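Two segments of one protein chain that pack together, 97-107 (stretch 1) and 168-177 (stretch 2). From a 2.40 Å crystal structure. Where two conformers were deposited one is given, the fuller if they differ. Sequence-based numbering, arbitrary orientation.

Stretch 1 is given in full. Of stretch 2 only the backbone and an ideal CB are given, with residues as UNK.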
# COMPACT_ATOMS: atom_id res chain seq x y z
N ILE A 97 10.62 12.53 8.48
CA ILE A 97 11.28 11.84 7.42
C ILE A 97 10.92 10.35 7.46
O ILE A 97 10.95 9.70 8.52
CB ILE A 97 12.80 12.06 7.50
CG1 ILE A 97 13.15 13.53 7.22
CG2 ILE A 97 13.50 11.20 6.47
CD1 ILE A 97 14.53 13.94 7.69
N ILE A 98 10.59 9.79 6.29
CA ILE A 98 10.14 8.40 6.20
C ILE A 98 10.82 7.68 5.06
O ILE A 98 10.80 8.15 3.91
CB ILE A 98 8.62 8.31 5.99
CG1 ILE A 98 7.86 9.08 7.07
CG2 ILE A 98 8.17 6.86 6.08
CD1 ILE A 98 6.49 9.52 6.64
N LYS A 99 11.42 6.54 5.39
CA LYS A 99 12.02 5.69 4.41
C LYS A 99 10.94 4.76 3.88
O LYS A 99 10.16 4.20 4.65
CB LYS A 99 13.14 4.90 5.04
CG LYS A 99 13.97 4.19 4.02
CD LYS A 99 15.24 3.61 4.58
CE LYS A 99 15.94 2.81 3.44
NZ LYS A 99 17.05 1.91 3.94
N MSE A 100 10.87 4.61 2.56
CA MSE A 100 9.91 3.68 1.97
C MSE A 100 10.26 2.25 2.32
O MSE A 100 11.42 1.91 2.60
CB MSE A 100 9.90 3.77 0.43
CG MSE A 100 9.56 5.11 -0.13
SE MSE A 100 9.83 5.14 -2.05
CE MSE A 100 9.61 6.88 -2.23
N GLY A 101 9.26 1.38 2.23
CA GLY A 101 9.47 -0.03 2.45
C GLY A 101 9.90 -0.70 1.17
O GLY A 101 10.50 -1.75 1.20
N VAL A 102 9.58 -0.10 0.04
CA VAL A 102 10.12 -0.53 -1.26
C VAL A 102 11.45 0.18 -1.51
O VAL A 102 11.78 1.16 -0.87
CB VAL A 102 9.15 -0.22 -2.39
CG1 VAL A 102 7.86 -0.98 -2.15
CG2 VAL A 102 8.88 1.29 -2.51
N ALA A 103 12.21 -0.34 -2.46
CA ALA A 103 13.55 0.18 -2.77
C ALA A 103 13.58 1.60 -3.37
O ALA A 103 14.56 2.33 -3.16
CB ALA A 103 14.23 -0.78 -3.72
N ALA A 104 12.54 1.94 -4.15
CA ALA A 104 12.43 3.20 -4.85
C ALA A 104 11.07 3.29 -5.57
O ALA A 104 10.45 2.29 -5.90
CB ALA A 104 13.55 3.34 -5.85
N ALA A 105 10.61 4.51 -5.83
CA ALA A 105 9.36 4.71 -6.54
C ALA A 105 9.25 6.11 -7.18
O ALA A 105 9.86 7.08 -6.72
CB ALA A 105 8.19 4.48 -5.58
N HIS A 106 8.45 6.17 -8.24
CA HIS A 106 7.96 7.43 -8.82
C HIS A 106 6.62 7.81 -8.15
O HIS A 106 5.73 6.97 -8.06
CB HIS A 106 7.76 7.25 -10.33
CG HIS A 106 9.02 7.01 -11.10
ND1 HIS A 106 9.48 5.75 -11.40
CD2 HIS A 106 9.89 7.86 -11.69
CE1 HIS A 106 10.59 5.83 -12.12
NE2 HIS A 106 10.85 7.11 -12.30
N ILE A 107 6.46 9.05 -7.69
CA ILE A 107 5.26 9.44 -6.90
C ILE A 107 4.13 10.02 -7.73
O ILE A 107 4.36 10.82 -8.62
CB ILE A 107 5.64 10.44 -5.78
CG1 ILE A 107 6.77 9.89 -4.94
CG2 ILE A 107 4.44 10.75 -4.90
CD1 ILE A 107 6.46 8.48 -4.31
N UNK A 168 1.26 14.37 -12.78
CA UNK A 168 1.20 12.93 -12.83
C UNK A 168 2.43 12.35 -12.17
O UNK A 168 2.97 12.96 -11.27
CB UNK A 168 1.07 12.44 -14.27
N UNK A 169 2.87 11.18 -12.61
CA UNK A 169 3.98 10.52 -11.97
C UNK A 169 5.25 11.36 -12.05
O UNK A 169 5.68 11.79 -13.11
CB UNK A 169 4.21 9.15 -12.60
N UNK A 170 5.82 11.57 -10.89
CA UNK A 170 7.18 12.03 -10.74
C UNK A 170 8.11 11.41 -11.79
O UNK A 170 8.06 10.23 -12.06
CB UNK A 170 7.68 11.71 -9.33
N UNK A 171 8.94 12.25 -12.41
CA UNK A 171 9.86 11.81 -13.46
C UNK A 171 11.01 11.01 -12.86
O UNK A 171 11.41 9.99 -13.39
CB UNK A 171 10.40 13.01 -14.24
N UNK A 172 11.50 11.47 -11.71
CA UNK A 172 12.65 10.86 -11.04
C UNK A 172 12.13 9.81 -10.06
O UNK A 172 10.96 9.79 -9.73
CB UNK A 172 13.50 11.91 -10.32
N UNK A 173 12.98 8.90 -9.60
CA UNK A 173 12.54 7.98 -8.57
C UNK A 173 13.15 8.39 -7.26
O UNK A 173 14.16 9.08 -7.24
CB UNK A 173 12.91 6.54 -8.91
N UNK A 174 12.50 7.98 -6.17
CA UNK A 174 12.88 8.37 -4.81
C UNK A 174 12.80 7.19 -3.84
O UNK A 174 12.16 6.19 -4.14
CB UNK A 174 11.98 9.51 -4.32
N UNK A 175 13.44 7.36 -2.68
CA UNK A 175 13.56 6.33 -1.62
C UNK A 175 13.05 6.78 -0.25
O UNK A 175 12.78 5.95 0.60
CB UNK A 175 15.02 5.91 -1.48
N UNK A 176 13.02 8.09 -0.03
CA UNK A 176 12.68 8.72 1.24
C UNK A 176 11.70 9.89 1.00
O UNK A 176 11.80 10.59 -0.00
CB UNK A 176 13.95 9.21 1.95
N UNK A 177 10.81 10.12 1.96
CA UNK A 177 9.80 11.18 1.89
C UNK A 177 9.93 12.08 3.10
O UNK A 177 10.19 11.61 4.20
CB UNK A 177 8.39 10.60 1.81

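Position 168 has phi near 76° and psi near -150°, a conformation that by itself favours glycine, and a CB here would point away with nothing of stretch 1 in reach. The residue is Gly168.

At position 169 CA-to-CB runs sideways, and the ideal CB lies 4.3 Å from Ile107 O and 4.6 Å from His106 CB. A medium apolar chain that bends back would suit, as would a longer chain with an aliphatic stem. The deposited Leu169 brings its CD2 to 3.7 Å from His106 CB, while its CA sits 3.4 Å from Ile107 O in a CA-H...O contact.

Position 170 points toward stretch 1. Its backbone N donates to Ile107 O at 2.8 Å, and the ideal CB is already 3.4 Å from Ile107 N, so there is little depth straight ahead. Small or beta-branched residues such as alanine, serine, threonine or valine are reasonable. It is Thr170, whose OG1 comes to 4.2 Å from Ile107 CB and whose CG2 lies 4.1 Å from His106 CB.

Positions 171 and 172 both point away from stretch 1, which sets no demand on their side chains; polar or charged residues would do, and Lys171 and Glu172 fill them. Their backbones matter more: the imidazole edge of His106 meets the carbonyls of the turn, with CD2 3.0 Å from Thr170 O and 3.1 Å from Lys171 O.

At position 173 the ideal CB is 4.0 Å from His106 NE2 and 4.5 Å from Ala104 CB. A methylene is wanted over the imidazole, and a long chain could continue past the small alanine, so lysine, arginine, glutamine or methionine would fit. Arg173 places CB over the ring face, 4.0 Å from the His106 ring centroid, and CD 4.1 Å from Ala104 CB, before its end leads away.

Position 174 pairs with Ala105 through two backbone hydrogen bonds, each N to the other's O at 2.8 Å. The ideal CB is 4.1 Å from Met100 CE, with Ile107 CG1 farther off at 5.3 Å, an apolar setting for leucine, isoleucine, methionine or an aromatic. Phe174 occupies it, its CD2 reaching 4.5 Å from Ile107 CG1.

Position 175 accepts a hydrogen bond at its O from Met100 N, 3.0 Å away. The ideal CB is 4.0 Å from Ala103 O, so a compact side chain, perhaps threonine, serine or valine, suits. Thr175 sets CG2 3.4 Å from Ala103 O, and its OG1 hydrogen-bonds to the side chain at 176.

At position 176 CB shares a sheet face with Lys99, whose aliphatic stem offers a surface for a flat ring or another chain. The residue is His176, and Lys99 CG lies over its ring face, 3.9 Å from the centroid. His176 ND1 and Thr175 OG1 are hydrogen-bonded at 2.7 Å.

Position 177 pairs with Ile98, N to O at 2.8 Å in both directions, and shares its face. Extended phi/psi and the nearby selenomethionine favour a branched aliphatic. Ile177 answers with CD1 4.0 Å from Met100 CE.

Stretch 2 (168-177) GLTKERFTHI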
# COMPACT_ATOMS: atom_id res chain seq x y z
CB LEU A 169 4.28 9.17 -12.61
CG LEU A 169 3.66 7.89 -12.10
CD1 LEU A 169 4.05 6.79 -13.07
CD2 LEU A 169 4.09 7.55 -10.69
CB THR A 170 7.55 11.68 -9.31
OG1 THR A 170 7.60 12.87 -8.52
CG2 THR A 170 8.88 11.08 -9.21
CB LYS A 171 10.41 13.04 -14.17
CG LYS A 171 11.19 12.75 -15.43
CD LYS A 171 10.30 12.66 -16.71
CE LYS A 171 9.94 14.05 -17.32
NZ LYS A 171 8.94 14.75 -16.44
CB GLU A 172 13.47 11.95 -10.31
CG GLU A 172 13.70 13.29 -11.03
CD GLU A 172 13.50 14.51 -10.10
OE1 GLU A 172 14.41 15.37 -9.98
OE2 GLU A 172 12.43 14.60 -9.46
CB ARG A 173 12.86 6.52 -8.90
CG ARG A 173 14.32 6.11 -8.83
CD ARG A 173 14.56 4.79 -9.55
NE ARG A 173 15.94 4.32 -9.59
CZ ARG A 173 16.89 4.82 -10.37
NH1 ARG A 173 16.64 5.85 -11.18
NH2 ARG A 173 18.11 4.30 -10.34
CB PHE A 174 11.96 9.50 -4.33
CG PHE A 174 11.98 10.72 -5.21
CD1 PHE A 174 13.03 11.60 -5.15
CD2 PHE A 174 10.97 10.96 -6.12
CE1 PHE A 174 13.07 12.71 -5.95
CE2 PHE A 174 11.02 12.09 -6.93
CZ PHE A 174 12.07 12.95 -6.82
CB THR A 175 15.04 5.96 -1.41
OG1 THR A 175 15.76 7.14 -1.04
CG2 THR A 175 15.74 5.46 -2.68
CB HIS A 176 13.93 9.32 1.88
CG HIS A 176 14.88 8.31 2.45
ND1 HIS A 176 15.69 7.53 1.65
CD2 HIS A 176 15.17 7.98 3.73
CE1 HIS A 176 16.43 6.75 2.42
NE2 HIS A 176 16.13 7.00 3.68
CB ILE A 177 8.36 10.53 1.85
CG1 ILE A 177 8.21 9.65 0.59
CG2 ILE A 177 7.26 11.61 1.96
CD1 ILE A 177 8.50 10.35 -0.68
O HOH W 1 14.06 2.74 0.52
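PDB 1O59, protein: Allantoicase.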